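PDB 3GDC: multicopper oxidase from Arthrobacter sp. FB24, which probably catalyses the copper-dependent oxidation of phenolic substrates with reduction of dioxygen to water, as laccases do. Local coordinates for residues D74-F80 and F117-A123; P66-E72 and G149-K155; P189-M193 and E277-F283. All blocks are in the same frame, centred on the assembly; numbering follows the deposited sequence.

Interaction 1 of 3, residues D74-F80 and F117-A123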
loop_
_atom_site.group_PDB
_atom_site.type_symbol
_atom_site.label_atom_id
_atom_site.label_comp_id
_atom_site.label_asym_id
_atom_site.label_seq_id
_atom_site.Cartn_x
_atom_site.Cartn_y
_atom_site.Cartn_z
ATOM N N ASP A 74 -24.322 2.094 20.419
ATOM C CA ASP A 74 -24.841 0.953 21.191
ATOM C C ASP A 74 -23.863 0.584 22.298
ATOM O O ASP A 74 -22.647 0.758 22.147
ATOM C CB ASP A 74 -25.045 -0.307 20.320
ATOM C CG ASP A 74 -26.233 -0.221 19.362
ATOM O OD1 ASP A 74 -27.071 0.717 19.421
ATOM O OD2 ASP A 74 -26.322 -1.137 18.511
ATOM N N ALA A 75 -24.395 0.085 23.415
ATOM C CA ALA A 75 -23.569 -0.478 24.467
ATOM C C ALA A 75 -23.373 -1.952 24.130
ATOM O O ALA A 75 -24.348 -2.672 23.894
ATOM C CB ALA A 75 -24.247 -0.315 25.833
ATOM N N LEU A 76 -22.118 -2.392 24.094
ATOM C CA LEU A 76 -21.795 -3.763 23.663
ATOM C C LEU A 76 -21.231 -4.620 24.784
ATOM O O LEU A 76 -20.455 -4.140 25.618
ATOM C CB LEU A 76 -20.800 -3.752 22.483
ATOM C CG LEU A 76 -21.098 -2.857 21.272
ATOM C CD1 LEU A 76 -20.070 -3.100 20.163
ATOM C CD2 LEU A 76 -22.506 -3.070 20.736
ATOM N N ARG A 77 -21.624 -5.889 24.780
ATOM C CA ARG A 77 -21.064 -6.897 25.675
ATOM C C ARG A 77 -20.758 -8.153 24.876
ATOM O O ARG A 77 -21.652 -8.736 24.245
ATOM C CB ARG A 77 -22.036 -7.238 26.811
ATOM C CG ARG A 77 -22.248 -6.111 27.802
ATOM C CD ARG A 77 -23.130 -6.568 28.952
ATOM N NE ARG A 77 -23.512 -5.433 29.787
ATOM C CZ ARG A 77 -24.517 -5.442 30.658
ATOM N NH1 ARG A 77 -25.266 -6.530 30.816
ATOM N NH2 ARG A 77 -24.777 -4.354 31.366
ATOM N N ILE A 78 -19.493 -8.561 24.897
ATOM C CA ILE A 78 -19.088 -9.821 24.293
ATOM C C ILE A 78 -18.671 -10.772 25.392
ATOM O O ILE A 78 -17.656 -10.551 26.047
ATOM C CB ILE A 78 -17.923 -9.629 23.298
ATOM C CG1 ILE A 78 -18.336 -8.682 22.159
ATOM C CG2 ILE A 78 -17.420 -10.974 22.793
ATOM C CD1 ILE A 78 -19.231 -9.293 21.156
ATOM N N HIS A 79 -19.470 -11.815 25.590
ATOM C CA HIS A 79 -19.227 -12.813 26.631
ATOM C C HIS A 79 -18.352 -13.899 26.045
ATOM O O HIS A 79 -18.834 -14.793 25.340
ATOM C CB HIS A 79 -20.553 -13.408 27.123
ATOM C CG HIS A 79 -21.542 -12.373 27.555
ATOM N ND1 HIS A 79 -21.443 -11.712 28.760
ATOM C CD2 HIS A 79 -22.634 -11.864 26.934
ATOM C CE1 HIS A 79 -22.430 -10.838 28.864
ATOM N NE2 HIS A 79 -23.165 -10.909 27.768
ATOM N N PHE A 80 -17.061 -13.791 26.326
ATOM C CA PHE A 80 -16.047 -14.676 25.777
ATOM C C PHE A 80 -15.783 -15.843 26.714
ATOM O O PHE A 80 -15.582 -15.643 27.913
ATOM C CB PHE A 80 -14.748 -13.889 25.548
ATOM C CG PHE A 80 -13.623 -14.715 24.978
ATOM C CD1 PHE A 80 -13.811 -15.482 23.828
ATOM C CD2 PHE A 80 -12.366 -14.703 25.580
ATOM C CE1 PHE A 80 -12.759 -16.233 23.285
ATOM C CE2 PHE A 80 -11.311 -15.446 25.050
ATOM C CZ PHE A 80 -11.507 -16.216 23.902
ATOM N N PHE A 117 -14.595 -14.157 30.135
ATOM C CA PHE A 117 -14.467 -12.729 30.364
ATOM C C PHE A 117 -15.453 -11.999 29.479
ATOM O O PHE A 117 -15.631 -12.360 28.316
ATOM C CB PHE A 117 -13.043 -12.244 30.057
ATOM C CG PHE A 117 -12.811 -10.795 30.374
ATOM C CD1 PHE A 117 -12.531 -10.394 31.679
ATOM C CD2 PHE A 117 -12.877 -9.828 29.377
ATOM C CE1 PHE A 117 -12.318 -9.054 31.985
ATOM C CE2 PHE A 117 -12.664 -8.474 29.671
ATOM C CZ PHE A 117 -12.382 -8.085 30.979
ATOM N N THR A 118 -16.097 -10.984 30.037
ATOM C CA THR A 118 -16.986 -10.129 29.258
ATOM C C THR A 118 -16.296 -8.823 28.849
ATOM O O THR A 118 -15.976 -7.978 29.693
ATOM C CB THR A 118 -18.310 -9.848 30.002
ATOM O OG1 THR A 118 -18.949 -11.089 30.316
ATOM C CG2 THR A 118 -19.251 -8.997 29.140
ATOM N N TYR A 119 -16.076 -8.670 27.544
ATOM C CA TYR A 119 -15.601 -7.415 26.969
ATOM C C TYR A 119 -16.780 -6.473 26.853
ATOM O O TYR A 119 -17.834 -6.864 26.359
ATOM C CB TYR A 119 -14.951 -7.636 25.591
ATOM C CG TYR A 119 -13.730 -8.514 25.661
ATOM C CD1 TYR A 119 -12.480 -7.975 25.981
ATOM C CD2 TYR A 119 -13.821 -9.886 25.409
ATOM C CE1 TYR A 119 -11.352 -8.788 26.063
ATOM C CE2 TYR A 119 -12.706 -10.704 25.479
ATOM C CZ TYR A 119 -11.473 -10.144 25.802
ATOM O OH TYR A 119 -10.361 -10.946 25.880
ATOM N N GLU A 120 -16.592 -5.241 27.319
ATOM C CA GLU A 120 -17.622 -4.205 27.292
ATOM C C GLU A 120 -17.059 -2.901 26.745
ATOM O O GLU A 120 -15.990 -2.459 27.161
ATOM C CB GLU A 120 -18.171 -3.963 28.707
ATOM C CG GLU A 120 -18.573 -5.234 29.453
ATOM C CD GLU A 120 -19.200 -4.957 30.813
ATOM O OE1 GLU A 120 -19.527 -3.779 31.104
ATOM O OE2 GLU A 120 -19.379 -5.929 31.587
ATOM N N PHE A 121 -17.785 -2.301 25.806
ATOM C CA PHE A 121 -17.447 -1.007 25.230
ATOM C C PHE A 121 -18.633 -0.492 24.425
ATOM O O PHE A 121 -19.610 -1.207 24.205
ATOM C CB PHE A 121 -16.176 -1.077 24.352
ATOM C CG PHE A 121 -16.097 -2.310 23.490
ATOM C CD1 PHE A 121 -16.852 -2.418 22.325
ATOM C CD2 PHE A 121 -15.268 -3.358 23.847
ATOM C CE1 PHE A 121 -16.775 -3.564 21.527
ATOM C CE2 PHE A 121 -15.198 -4.512 23.060
ATOM C CZ PHE A 121 -15.957 -4.605 21.903
ATOM N N ASP A 122 -18.547 0.757 23.988
ATOM C CA ASP A 122 -19.565 1.317 23.119
ATOM C C ASP A 122 -19.186 1.086 21.657
ATOM O O ASP A 122 -18.011 0.925 21.344
ATOM C CB ASP A 122 -19.763 2.797 23.414
ATOM C CG ASP A 122 -20.409 3.035 24.780
ATOM O OD1 ASP A 122 -21.170 2.160 25.243
ATOM O OD2 ASP A 122 -20.159 4.099 25.382
ATOM N N ALA A 123 -20.182 1.035 20.781
ATOM C CA ALA A 123 -19.935 0.843 19.347
ATOM C C ALA A 123 -19.468 2.175 18.752
ATOM O O ALA A 123 -20.279 3.008 18.332
ATOM C CB ALA A 123 -21.192 0.327 18.642
HETATM O O HOH W 1 -21.954 -3.393 29.811
#
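This contact is an antiparallel beta ladder in the cupredoxin-like beta sandwich of the N-terminal domain. Strand 75-80 pairs with strand 117-122 at 163°, with an axis separation of 4.5 Å. Leu76, Ile78 and Phe80 form hydrogen-bonded pairs with Phe121, Tyr119 and Phe117. Ile78 N donates to Tyr119 O at 2.8 Å, and Tyr119 N returns to Ile78 O at 2.9 Å. The return bond from Phe121 N to Leu76 O is longer, at 3.2 Å. Beyond the strands, Ala123 N donates to Asp74 O at 2.8 Å.

Side chains alternate between two faces. Leu76, Ile78, Phe80, Phe117, Tyr119 and Phe121 share the apolar one, though the Phe117 ring leads away from strand 75-80. There Leu76 CD1 lies 3.6 Å from Phe121 CE1, and Phe80 CB packs 3.8 Å from Tyr119 CE2. Leu76 and Phe121 also touch Phe150 of strand 147-153, so this face belongs to the sandwich interior. The phenol of Tyr119 is hydrogen-bonded to the backbone of Ile90.

The other face is mainly polar. His79 ND1 and Thr118 OG1 are hydrogen-bonded at 3.0 Å, while His79 NE2 bonds to Glu36 on strand 33-49. Asp122 forms a salt bridge with Arg32. Arg77 and Glu120 are too far apart for a salt bridge. A water joins them instead, accepting from Arg77 NE at 2.6 Å and donating weakly to Glu120 OE1 at 2.8 Å.

Interaction 2 of 3, residues P66-E72 and G149-K155; sequences PTLWARE and GFIVEPK
Parallel strands 67-71 and 149-153 pair in the cupredoxin-like beta sandwich of the N-terminal domain. They link strand 20-27, beside 67-71, to strand 127-132, beside 147-153. Their axes approach to 4.6 Å, inclined by 19°. Both backbones are extended (phi -72 to -143°, psi 106 to 165°). Leu68 pairs with Phe150, Trp69 with Ile151, Ala70 with Val152 and Arg71 with Glu153.

Leu68 N donates to Gly149 O (2.9 Å) and Leu68 O accepts from Ile151 N (2.7 Å). Ala70 N donates to Ile151 O and Ala70 O accepts from Glu153 N, both at 2.9 Å. Glu72 N donates to Glu153 O (2.8 Å). The backbones of Thr67 and Trp69 bond to Asp21, those of Phe150 and Val152 to His129 and Gly127. Pro66 O accepts from Tyr131 OH, and Arg71 N donates to Asp74 OD2.

Leu68, Ala70, Phe150 and Val152 share one face. On the other, Trp69 (chi1 t) places CD1 3.8 Å from Ile151 CG2. Glu153 has a salt bridge to Arg158. At one end, a water donates to Thr67 OG1 and accepts from Gly149 N, both at 2.8 Å. At the other, Glu72 (chi1 and chi2 t) accepts at OE1 from Lys155 N at 3.0 Å.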
loop_
_atom_site.group_PDB
_atom_site.type_symbol
_atom_site.label_atom_id
_atom_site.label_comp_id
_atom_site.label_asym_id
_atom_site.label_seq_id
_atom_site.Cartn_x
_atom_site.Cartn_y
_atom_site.Cartn_z
ATOM N N PRO A 66 -17.721 -14.961 13.895
ATOM C CA PRO A 66 -18.952 -14.197 13.690
ATOM C C PRO A 66 -18.682 -12.777 13.198
ATOM O O PRO A 66 -17.752 -12.111 13.678
ATOM C CB PRO A 66 -19.573 -14.154 15.090
ATOM C CG PRO A 66 -19.067 -15.391 15.752
ATOM C CD PRO A 66 -17.696 -15.651 15.199
ATOM N N THR A 67 -19.483 -12.313 12.247
ATOM C CA THR A 67 -19.425 -10.917 11.863
ATOM C C THR A 67 -20.375 -10.160 12.789
ATOM O O THR A 67 -21.594 -10.284 12.666
ATOM C CB THR A 67 -19.824 -10.714 10.394
ATOM O OG1 THR A 67 -18.952 -11.506 9.566
ATOM C CG2 THR A 67 -19.692 -9.250 10.014
ATOM N N LEU A 68 -19.812 -9.416 13.735
ATOM C CA LEU A 68 -20.630 -8.675 14.698
ATOM C C LEU A 68 -21.122 -7.381 14.069
ATOM O O LEU A 68 -20.359 -6.676 13.398
ATOM C CB LEU A 68 -19.838 -8.403 15.990
ATOM C CG LEU A 68 -19.103 -9.586 16.636
ATOM C CD1 LEU A 68 -18.402 -9.108 17.893
ATOM C CD2 LEU A 68 -19.998 -10.787 16.953
ATOM N N TRP A 69 -22.403 -7.077 14.267
ATOM C CA TRP A 69 -23.013 -5.874 13.705
ATOM C C TRP A 69 -23.648 -5.056 14.833
ATOM O O TRP A 69 -24.373 -5.598 15.659
ATOM C CB TRP A 69 -24.080 -6.260 12.673
ATOM C CG TRP A 69 -24.683 -5.087 11.947
ATOM C CD1 TRP A 69 -24.307 -4.597 10.725
ATOM C CD2 TRP A 69 -25.741 -4.236 12.410
ATOM N NE1 TRP A 69 -25.081 -3.506 10.389
ATOM C CE2 TRP A 69 -25.965 -3.261 11.411
ATOM C CE3 TRP A 69 -26.535 -4.214 13.570
ATOM C CZ2 TRP A 69 -26.946 -2.266 11.537
ATOM C CZ3 TRP A 69 -27.506 -3.222 13.696
ATOM C CH2 TRP A 69 -27.702 -2.263 12.685
ATOM N N ALA A 70 -23.354 -3.764 14.867
ATOM C CA ALA A 70 -23.973 -2.864 15.846
ATOM C C ALA A 70 -24.279 -1.523 15.208
ATOM O O ALA A 70 -23.794 -1.219 14.118
ATOM C CB ALA A 70 -23.067 -2.692 17.040
ATOM N N ARG A 71 -25.104 -0.720 15.879
ATOM C CA ARG A 71 -25.310 0.653 15.464
ATOM C C ARG A 71 -24.486 1.597 16.337
ATOM O O ARG A 71 -24.353 1.382 17.544
ATOM C CB ARG A 71 -26.790 0.998 15.550
ATOM C CG ARG A 71 -27.191 2.213 14.764
ATOM C CD ARG A 71 -28.212 2.960 15.573
ATOM N NE ARG A 71 -29.291 3.508 14.763
ATOM C CZ ARG A 71 -30.401 4.030 15.276
ATOM N NH1 ARG A 71 -30.565 4.073 16.593
ATOM N NH2 ARG A 71 -31.346 4.502 14.474
ATOM N N GLU A 72 -23.945 2.640 15.714
ATOM C CA GLU A 72 -23.114 3.630 16.385
ATOM C C GLU A 72 -23.742 4.051 17.717
ATOM O O GLU A 72 -24.912 4.420 17.771
ATOM C CB GLU A 72 -22.925 4.850 15.485
ATOM C CG GLU A 72 -21.987 5.899 16.038
ATOM C CD GLU A 72 -21.937 7.167 15.190
ATOM O OE1 GLU A 72 -22.692 7.298 14.193
ATOM O OE2 GLU A 72 -21.132 8.051 15.534
ATOM N N GLY A 149 -15.133 -10.033 11.626
ATOM C CA GLY A 149 -15.498 -8.671 11.312
ATOM C C GLY A 149 -16.326 -8.053 12.430
ATOM O O GLY A 149 -17.027 -8.758 13.170
ATOM N N PHE A 150 -16.273 -6.731 12.509
ATOM C CA PHE A 150 -17.026 -5.967 13.520
ATOM C C PHE A 150 -17.495 -4.698 12.819
ATOM O O PHE A 150 -16.688 -3.804 12.541
ATOM C CB PHE A 150 -16.109 -5.684 14.710
ATOM C CG PHE A 150 -16.641 -4.670 15.697
ATOM C CD1 PHE A 150 -17.996 -4.640 16.045
ATOM C CD2 PHE A 150 -15.764 -3.760 16.298
ATOM C CE1 PHE A 150 -18.477 -3.699 16.976
ATOM C CE2 PHE A 150 -16.224 -2.823 17.228
ATOM C CZ PHE A 150 -17.592 -2.793 17.561
ATOM N N ILE A 151 -18.791 -4.643 12.501
ATOM C CA ILE A 151 -19.374 -3.588 11.668
ATOM C C ILE A 151 -20.222 -2.665 12.535
ATOM O O ILE A 151 -21.106 -3.134 13.229
ATOM C CB ILE A 151 -20.298 -4.198 10.575
ATOM C CG1 ILE A 151 -19.573 -5.322 9.803
ATOM C CG2 ILE A 151 -20.924 -3.116 9.682
ATOM C CD1 ILE A 151 -18.274 -4.920 9.136
ATOM N N VAL A 152 -19.931 -1.369 12.498
ATOM C CA VAL A 152 -20.687 -0.363 13.255
ATOM C C VAL A 152 -21.325 0.615 12.271
ATOM O O VAL A 152 -20.632 1.423 11.637
ATOM C CB VAL A 152 -19.801 0.394 14.264
ATOM C CG1 VAL A 152 -20.612 1.467 15.021
ATOM C CG2 VAL A 152 -19.142 -0.556 15.251
ATOM N N GLU A 153 -22.643 0.506 12.125
ATOM C CA GLU A 153 -23.417 1.353 11.228
ATOM C C GLU A 153 -23.531 2.782 11.771
ATOM O O GLU A 153 -23.874 2.972 12.943
ATOM C CB GLU A 153 -24.814 0.759 11.030
ATOM C CG GLU A 153 -25.612 1.390 9.883
ATOM C CD GLU A 153 -25.328 0.728 8.539
ATOM O OE1 GLU A 153 -26.237 0.060 7.994
ATOM O OE2 GLU A 153 -24.198 0.857 8.027
ATOM N N PRO A 154 -23.226 3.788 10.935
ATOM C CA PRO A 154 -23.439 5.179 11.348
ATOM C C PRO A 154 -24.892 5.458 11.724
ATOM O O PRO A 154 -25.819 4.941 11.085
ATOM C CB PRO A 154 -23.044 5.990 10.103
ATOM C CG PRO A 154 -23.022 5.007 8.967
ATOM C CD PRO A 154 -22.623 3.706 9.591
ATOM N N LYS A 155 -25.071 6.254 12.770
ATOM C CA LYS A 155 -26.391 6.708 13.188
ATOM C C LYS A 155 -27.055 7.485 12.044
ATOM O O LYS A 155 -28.243 7.306 11.770
ATOM C CB LYS A 155 -26.270 7.560 14.460
ATOM C CG LYS A 155 -27.583 8.070 15.042
ATOM C CD LYS A 155 -28.338 6.992 15.818
ATOM C CE LYS A 155 -29.633 7.546 16.415
ATOM N NZ LYS A 155 -30.705 7.780 15.399
HETATM O O HOH W 2 -16.358 -12.155 10.307
#

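Interaction 3 of 3, residues P189-M193 and E277-F283; sequences PFHFM and ELGWMGF
In the cupredoxin-like second domain, beside a copper site, the short helix 191-194 and the turn before it pack against the loop leading into the last strand, 281-287. The side chain of Met281 lies about 7 Å from a bound copper ion and touches His269, a copper ligand.

Phe190 is the N-cap residue, with left-handed backbone angles (63/10). Its N donates to Gly279 O at 2.9 Å. Met193 N closes the first turn on Phe190 O at 3.0 Å. Phe283 N donates to Phe192 O at 2.9 Å. A water accepts from Phe192 N (2.9 Å) and donates to Met281 O (2.8 Å).

Two glycines permit the close approach. Gly279 (131/-17) has its CA 3.9 Å from Pro189 CA. Gly282 CA is 4.2 Å from Phe192 CA. A CB on Gly279 would clash with Pro189 CB, and one on Gly282 with Phe192 CB.

Phe190 (chi1 m) lays its ring over Gly279, a CH-pi contact with CA 3.5 Å from the centroid. The sulfur of Met281 (chi1 p) sits at the ring edge, 5.0 Å from the centroid. Met193 (m, m, m) has SD 3.7 Å from Met281 CG and 4.3 Å from the Phe283 ring centroid. Met281 with Phe190 and Met193 with Phe283 are Met-aromatic contacts. The helix lies in the connection from strand 182-185 of one sheet to strand 197-200 of the other, within a cupredoxin-like sandwich.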
loop_
_atom_site.group_PDB
_atom_site.type_symbol
_atom_site.label_atom_id
_atom_site.label_comp_id
_atom_site.label_asym_id
_atom_site.label_seq_id
_atom_site.Cartn_x
_atom_site.Cartn_y
_atom_site.Cartn_z
ATOM N N PRO A 189 -10.741 -21.821 0.070
ATOM C CA PRO A 189 -10.125 -21.590 -1.233
ATOM C C PRO A 189 -11.066 -21.977 -2.379
ATOM O O PRO A 189 -11.662 -23.065 -2.355
ATOM C CB PRO A 189 -8.920 -22.526 -1.197
ATOM C CG PRO A 189 -8.534 -22.527 0.237
ATOM C CD PRO A 189 -9.825 -22.540 0.977
ATOM N N PHE A 190 -11.214 -21.063 -3.335
ATOM C CA PHE A 190 -12.004 -21.264 -4.570
ATOM C C PHE A 190 -13.514 -21.507 -4.410
ATOM O O PHE A 190 -14.194 -21.838 -5.393
ATOM C CB PHE A 190 -11.429 -22.407 -5.425
ATOM C CG PHE A 190 -9.977 -22.254 -5.781
ATOM C CD1 PHE A 190 -9.557 -21.253 -6.654
ATOM C CD2 PHE A 190 -9.038 -23.153 -5.294
ATOM C CE1 PHE A 190 -8.208 -21.129 -7.002
ATOM C CE2 PHE A 190 -7.685 -23.041 -5.643
ATOM C CZ PHE A 190 -7.271 -22.032 -6.496
ATOM N N HIS A 191 -14.056 -21.322 -3.206
ATOM C CA HIS A 191 -15.494 -21.543 -2.997
ATOM C C HIS A 191 -16.372 -20.756 -3.975
ATOM O O HIS A 191 -17.354 -21.303 -4.520
ATOM C CB HIS A 191 -15.894 -21.249 -1.543
ATOM C CG HIS A 191 -17.375 -21.256 -1.306
ATOM N ND1 HIS A 191 -18.082 -22.411 -1.047
ATOM C CD2 HIS A 191 -18.280 -20.248 -1.286
ATOM C CE1 HIS A 191 -19.359 -22.112 -0.879
ATOM N NE2 HIS A 191 -19.504 -20.807 -1.013
ATOM N N PHE A 192 -16.034 -19.485 -4.200
ATOM C CA PHE A 192 -16.871 -18.619 -5.040
ATOM C C PHE A 192 -16.627 -18.816 -6.548
ATOM O O PHE A 192 -17.265 -18.170 -7.381
ATOM C CB PHE A 192 -16.759 -17.147 -4.609
ATOM C CG PHE A 192 -17.246 -16.901 -3.203
ATOM C CD1 PHE A 192 -18.617 -16.930 -2.913
ATOM C CD2 PHE A 192 -16.343 -16.684 -2.165
ATOM C CE1 PHE A 192 -19.090 -16.718 -1.609
ATOM C CE2 PHE A 192 -16.804 -16.460 -0.842
ATOM C CZ PHE A 192 -18.182 -16.481 -0.570
ATOM N N MET A 193 -15.721 -19.728 -6.880
ATOM C CA MET A 193 -15.612 -20.226 -8.262
ATOM C C MET A 193 -16.770 -21.178 -8.519
ATOM O O MET A 193 -17.407 -21.128 -9.580
ATOM C CB MET A 193 -14.291 -20.955 -8.502
ATOM C CG MET A 193 -13.030 -20.100 -8.389
ATOM S SD MET A 193 -12.895 -18.869 -9.698
ATOM C CE MET A 193 -12.488 -19.919 -11.112
ATOM N N GLU A 277 -4.190 -17.883 -7.546
ATOM C CA GLU A 277 -4.016 -19.246 -8.030
ATOM C C GLU A 277 -3.985 -20.272 -6.899
ATOM O O GLU A 277 -4.060 -21.483 -7.138
ATOM C CB GLU A 277 -2.778 -19.337 -8.941
ATOM C CG GLU A 277 -2.960 -18.528 -10.232
ATOM C CD GLU A 277 -2.124 -19.039 -11.398
ATOM O OE1 GLU A 277 -2.651 -19.052 -12.538
ATOM O OE2 GLU A 277 -0.948 -19.416 -11.174
ATOM N N LEU A 278 -3.923 -19.774 -5.660
ATOM C CA LEU A 278 -3.946 -20.627 -4.481
ATOM C C LEU A 278 -5.217 -20.438 -3.621
ATOM O O LEU A 278 -5.249 -20.823 -2.461
ATOM C CB LEU A 278 -2.666 -20.461 -3.664
ATOM C CG LEU A 278 -1.380 -20.975 -4.332
ATOM C CD1 LEU A 278 -0.148 -20.599 -3.520
ATOM C CD2 LEU A 278 -1.471 -22.473 -4.554
ATOM N N GLY A 279 -6.257 -19.858 -4.220
ATOM C CA GLY A 279 -7.599 -19.928 -3.661
ATOM C C GLY A 279 -8.378 -18.638 -3.551
ATOM O O GLY A 279 -9.597 -18.668 -3.386
ATOM N N TRP A 280 -7.691 -17.503 -3.641
ATOM C CA TRP A 280 -8.353 -16.203 -3.525
ATOM C C TRP A 280 -8.834 -15.748 -4.919
ATOM O O TRP A 280 -8.315 -14.811 -5.524
ATOM C CB TRP A 280 -7.443 -15.219 -2.752
ATOM C CG TRP A 280 -7.879 -13.761 -2.567
ATOM C CD1 TRP A 280 -7.102 -12.769 -2.019
ATOM C CD2 TRP A 280 -9.118 -13.131 -2.941
ATOM N NE1 TRP A 280 -7.770 -11.577 -2.033
ATOM C CE2 TRP A 280 -9.008 -11.762 -2.592
ATOM C CE3 TRP A 280 -10.310 -13.582 -3.536
ATOM C CZ2 TRP A 280 -10.036 -10.844 -2.815
ATOM C CZ3 TRP A 280 -11.333 -12.667 -3.760
ATOM C CH2 TRP A 280 -11.187 -11.310 -3.404
ATOM N N MET A 281 -9.834 -16.472 -5.424
ATOM C CA MET A 281 -10.535 -16.108 -6.651
ATOM C C MET A 281 -11.963 -16.649 -6.639
ATOM O O MET A 281 -12.236 -17.697 -6.060
ATOM C CB MET A 281 -9.769 -16.581 -7.904
ATOM C CG MET A 281 -9.632 -18.069 -8.069
ATOM S SD MET A 281 -8.823 -18.569 -9.633
ATOM C CE MET A 281 -9.594 -17.501 -10.804
ATOM N N GLY A 282 -12.865 -15.904 -7.264
ATOM C CA GLY A 282 -14.256 -16.319 -7.407
ATOM C C GLY A 282 -14.941 -15.550 -8.523
ATOM O O GLY A 282 -14.285 -14.839 -9.292
ATOM N N PHE A 283 -16.260 -15.710 -8.610
ATOM C CA PHE A 283 -17.083 -14.968 -9.556
ATOM C C PHE A 283 -18.247 -14.297 -8.854
ATOM O O PHE A 283 -18.791 -14.844 -7.884
ATOM C CB PHE A 283 -17.714 -15.908 -10.584
ATOM C CG PHE A 283 -16.736 -16.550 -11.510
ATOM C CD1 PHE A 283 -16.174 -15.826 -12.560
ATOM C CD2 PHE A 283 -16.401 -17.891 -11.352
ATOM C CE1 PHE A 283 -15.267 -16.433 -13.438
ATOM C CE2 PHE A 283 -15.503 -18.504 -12.224
ATOM C CZ PHE A 283 -14.934 -17.773 -13.262
HETATM O O HOH W 3 -13.554 -18.145 -3.577
#

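How the interactions relate
Interactions 1 and 2 belong to the same N-terminal domain, with centres 12 Å apart. Interaction 1 is nested within the chain loop that interaction 2 closes. Their apolar faces meet directly: Ile78 CD1 is 3.4 Å from Leu68 CD1, and Leu76 CD1 is 3.6 Å from Phe150 CZ. Interaction 3, in the second domain, touches neither; its centre is 34 Å from that of interaction 1 and 27 Å from that of interaction 2. Copper lies near all three: the side chains of Phe80 and Met281 are each about 7 Å from a bound copper, that of Phe150 about 10 Å. None of the three is a ligand. In interaction 3, Glu277 OE1 is hydrogen-bonded to Leu138 N of the second subunit.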